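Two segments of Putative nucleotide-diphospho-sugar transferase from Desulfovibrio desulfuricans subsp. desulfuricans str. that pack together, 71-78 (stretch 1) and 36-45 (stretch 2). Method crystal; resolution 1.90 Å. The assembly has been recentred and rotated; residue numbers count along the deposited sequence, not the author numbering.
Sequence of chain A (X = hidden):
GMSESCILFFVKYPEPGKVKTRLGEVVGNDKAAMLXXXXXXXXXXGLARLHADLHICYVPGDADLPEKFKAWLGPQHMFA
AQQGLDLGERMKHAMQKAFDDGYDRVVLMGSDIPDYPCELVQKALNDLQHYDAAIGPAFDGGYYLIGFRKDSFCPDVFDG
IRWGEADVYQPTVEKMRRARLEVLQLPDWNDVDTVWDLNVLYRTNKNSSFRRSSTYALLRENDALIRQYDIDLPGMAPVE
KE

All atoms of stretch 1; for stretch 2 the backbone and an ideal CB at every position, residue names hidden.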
# COMPACT_ATOMS: atom_id res chain seq x y z
N ALA A 71 15.31 -2.09 13.09
CA ALA A 71 14.95 -2.26 14.50
C ALA A 71 13.45 -2.46 14.67
O ALA A 71 13.00 -3.09 15.62
CB ALA A 71 15.47 -1.09 15.36
N TRP A 72 12.68 -1.92 13.75
CA TRP A 72 11.21 -1.97 13.83
C TRP A 72 10.65 -3.28 13.23
O TRP A 72 10.03 -4.08 13.94
CB TRP A 72 10.58 -0.76 13.15
CG TRP A 72 9.06 -0.84 12.99
CD1 TRP A 72 8.19 -1.49 13.80
CD2 TRP A 72 8.28 -0.23 11.97
NE1 TRP A 72 6.90 -1.35 13.34
CE2 TRP A 72 6.92 -0.57 12.22
CE3 TRP A 72 8.59 0.55 10.86
CZ2 TRP A 72 5.89 -0.15 11.41
CZ3 TRP A 72 7.56 0.97 10.03
CH2 TRP A 72 6.22 0.62 10.31
N LEU A 73 10.91 -3.46 11.95
CA LEU A 73 10.38 -4.62 11.17
C LEU A 73 11.33 -5.82 11.07
O LEU A 73 10.91 -6.90 10.72
CB LEU A 73 9.93 -4.15 9.78
CG LEU A 73 8.84 -3.08 9.85
CD1 LEU A 73 8.57 -2.48 8.49
CD2 LEU A 73 7.54 -3.69 10.43
N GLY A 74 12.59 -5.66 11.45
CA GLY A 74 13.52 -6.78 11.47
C GLY A 74 14.64 -6.65 10.48
O GLY A 74 14.43 -6.14 9.37
N PRO A 75 15.81 -7.16 10.84
CA PRO A 75 16.97 -7.00 9.99
C PRO A 75 17.01 -7.93 8.78
O PRO A 75 17.88 -7.78 7.93
CB PRO A 75 18.13 -7.32 10.95
CG PRO A 75 17.53 -8.36 11.89
CD PRO A 75 16.10 -7.95 12.05
N GLN A 76 16.07 -8.86 8.68
CA GLN A 76 16.13 -9.89 7.63
C GLN A 76 15.44 -9.41 6.36
O GLN A 76 15.58 -10.02 5.32
CB GLN A 76 15.52 -11.23 8.10
CG GLN A 76 14.02 -11.25 8.41
CD GLN A 76 13.66 -10.89 9.85
OE1 GLN A 76 14.09 -9.85 10.40
NE2 GLN A 76 12.86 -11.74 10.46
N HIS A 77 14.69 -8.33 6.47
CA HIS A 77 13.89 -7.80 5.32
C HIS A 77 14.72 -6.88 4.45
O HIS A 77 15.77 -6.34 4.86
CB HIS A 77 12.64 -7.06 5.83
CG HIS A 77 11.86 -7.85 6.82
ND1 HIS A 77 11.06 -8.91 6.45
CD2 HIS A 77 11.83 -7.81 8.17
CE1 HIS A 77 10.53 -9.45 7.53
NE2 HIS A 77 11.00 -8.81 8.59
N MSE A 78 14.26 -6.74 3.22
CA MSE A 78 14.93 -5.88 2.24
C MSE A 78 14.23 -4.53 2.26
O MSE A 78 13.01 -4.42 2.03
CB MSE A 78 14.89 -6.51 0.84
CG MSE A 78 15.63 -7.80 0.80
SE MSE A 78 15.61 -8.68 -0.97
CE MSE A 78 13.80 -9.54 -0.91
N UNK A 36 -1.11 3.29 12.53
CA UNK A 36 -0.45 3.11 11.23
C UNK A 36 0.71 2.12 11.38
O UNK A 36 0.92 1.24 10.53
CB UNK A 36 0.05 4.45 10.68
N UNK A 37 1.43 2.21 12.49
CA UNK A 37 2.53 1.26 12.78
C UNK A 37 2.01 -0.16 12.69
O UNK A 37 2.60 -1.04 12.04
CB UNK A 37 3.13 1.51 14.16
N UNK A 38 0.85 -0.37 13.32
CA UNK A 38 0.22 -1.69 13.30
C UNK A 38 -0.37 -2.09 11.93
O UNK A 38 -0.39 -3.31 11.62
CB UNK A 38 -0.89 -1.73 14.35
N UNK A 39 -0.81 -1.11 11.15
CA UNK A 39 -1.30 -1.41 9.79
C UNK A 39 -0.15 -2.09 9.06
O UNK A 39 -0.31 -3.14 8.41
CB UNK A 39 -1.77 -0.15 9.05
N UNK A 40 1.03 -1.48 9.19
CA UNK A 40 2.20 -1.94 8.45
C UNK A 40 2.66 -3.33 8.90
O UNK A 40 2.89 -4.26 8.10
CB UNK A 40 3.34 -0.94 8.61
N UNK A 41 2.80 -3.47 10.21
CA UNK A 41 3.14 -4.78 10.79
C UNK A 41 2.21 -5.88 10.38
O UNK A 41 2.65 -6.97 10.02
CB UNK A 41 3.15 -4.69 12.32
N UNK A 42 0.92 -5.64 10.45
CA UNK A 42 -0.04 -6.65 10.08
C UNK A 42 0.04 -7.01 8.61
O UNK A 42 -0.00 -8.21 8.26
CB UNK A 42 -1.45 -6.18 10.43
N UNK A 43 0.13 -6.01 7.74
CA UNK A 43 0.23 -6.29 6.29
C UNK A 43 1.50 -7.07 5.96
O UNK A 43 1.45 -8.01 5.17
CB UNK A 43 0.21 -4.99 5.49
N UNK A 44 2.60 -6.71 6.59
CA UNK A 44 3.91 -7.38 6.38
C UNK A 44 3.85 -8.86 6.74
O UNK A 44 4.37 -9.71 6.00
CB UNK A 44 5.00 -6.70 7.21
N UNK A 45 3.18 -9.16 7.84
CA UNK A 45 3.01 -10.53 8.27
C UNK A 45 2.30 -11.36 7.20
O UNK A 45 2.71 -12.49 6.89
CB UNK A 45 2.23 -10.58 9.59

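Stretch 2 is one unbroken helix, every residue at helical phi/psi, so any good helix former is tolerated by the backbone; the choices come from W72, L73 and H77, which all point their CA-to-CB bonds toward it.

Position 36 points sideways, and its ideal CB finds nothing of stretch 1 within 5.5 Å. The residue is Y36, whose ring comes nearer but stops with CE2 of Y36 5.4 Å from CH2 of W72.

Position 37 also points sideways, yet its ideal CB lies 4.2 Å from CZ2 of W72. A long side chain could reach back over that ring: Arg or Lys to place a cation on the pi face, or Met or Leu for plain apolar cover. R37 takes the first course, a cation-pi contact. Its CZ stands 4.3 Å from the centroid of the five-membered ring of W72, 14° off the normal, and NH1 of R37 comes to 3.1 Å from CD1 of W72.

Position 38 points away and position 39 sideways, both without a neighbour in stretch 1; they are open choices, filled by H38 and by F39, whose ring leads away.

Position 40 points toward stretch 1, its ideal CB 3.7 Å from CH2 of W72 and 5.3 Å from CD2 of L73. With the indole so near, a compact apolar residue suits: Ala, Val, perhaps Ile. V40, chi1 t, turns CG1 to both partners, 3.6 Å from CH2 of W72 and 4.1 Å from CD1 of L73.

Position 41 points sideways, its ideal CB 5.1 Å from NE1 of W72 and 4.9 Å from CD2 of L73. The indole N-H asks for an acceptor on a flexible arm, so Gln or Glu would serve. The residue is Q41: NE1 of W72 donates to OE1 of Q41 at 2.9 Å and 165°, near the ring plane, while CG of Q41 lies 4.0 Å from CD2 of L73.

Positions 42 and 43 are out of reach and hold D42 and selenomethionine M43.

Position 44 points toward stretch 1, with CD2 of L73 5.1 Å from its ideal CB and the H77 ring farther out. That distance leaves room for a branched apolar side chain, Leu or Ile, or for Met. L44 (t, p) places its CD2 3.8 Å from CD2 of L73 and 4.2 Å from NE2 of H77, over one face of the imidazole.

Position 45, out of reach, is Q45.

Stretch 2, residues 36-45: YRHFVQDMLQ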
# COMPACT_ATOMS: atom_id res chain seq x y z
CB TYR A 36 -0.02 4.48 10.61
CG TYR A 36 0.80 4.25 9.34
CD1 TYR A 36 0.21 3.73 8.19
CD2 TYR A 36 2.17 4.54 9.32
CE1 TYR A 36 0.99 3.47 7.04
CE2 TYR A 36 2.93 4.30 8.18
CZ TYR A 36 2.35 3.75 7.05
OH TYR A 36 3.07 3.48 5.91
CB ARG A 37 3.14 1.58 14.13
CG ARG A 37 4.18 0.60 14.61
CD ARG A 37 4.62 0.94 16.04
NE ARG A 37 5.51 2.07 16.01
CZ ARG A 37 6.83 1.97 15.88
NH1 ARG A 37 7.40 0.77 15.83
NH2 ARG A 37 7.60 3.06 15.85
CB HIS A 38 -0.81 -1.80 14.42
CG HIS A 38 -0.15 -2.00 15.75
ND1 HIS A 38 0.23 -3.25 16.19
CD2 HIS A 38 0.36 -1.11 16.63
CE1 HIS A 38 0.86 -3.13 17.35
NE2 HIS A 38 0.96 -1.84 17.63
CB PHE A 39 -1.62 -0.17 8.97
CG PHE A 39 -2.89 0.58 9.38
CD1 PHE A 39 -3.58 0.29 10.54
CD2 PHE A 39 -3.30 1.67 8.63
CE1 PHE A 39 -4.69 1.04 10.90
CE2 PHE A 39 -4.43 2.43 9.00
CZ PHE A 39 -5.09 2.10 10.16
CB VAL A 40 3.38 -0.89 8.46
CG1 VAL A 40 4.65 -1.49 7.89
CG2 VAL A 40 2.99 0.41 7.68
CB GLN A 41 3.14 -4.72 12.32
CG GLN A 41 4.30 -3.93 12.83
CD GLN A 41 4.24 -3.69 14.32
OE1 GLN A 41 4.88 -2.77 14.78
NE2 GLN A 41 3.47 -4.52 15.09
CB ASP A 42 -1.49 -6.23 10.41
CG ASP A 42 -1.75 -6.12 11.91
OD1 ASP A 42 -0.94 -6.61 12.69
OD2 ASP A 42 -2.76 -5.50 12.28
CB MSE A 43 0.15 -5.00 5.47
CG MSE A 43 -1.21 -4.27 5.57
SE MSE A 43 -1.23 -2.69 4.49
CE MSE A 43 -1.35 -3.58 2.73
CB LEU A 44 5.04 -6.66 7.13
CG LEU A 44 6.45 -7.24 7.02
CD1 LEU A 44 6.92 -7.08 5.58
CD2 LEU A 44 7.45 -6.60 8.06
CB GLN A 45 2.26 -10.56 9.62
CG GLN A 45 2.00 -11.94 10.15
CD GLN A 45 1.46 -11.88 11.57
OE1 GLN A 45 0.86 -10.88 11.99
NE2 GLN A 45 1.68 -12.94 12.31
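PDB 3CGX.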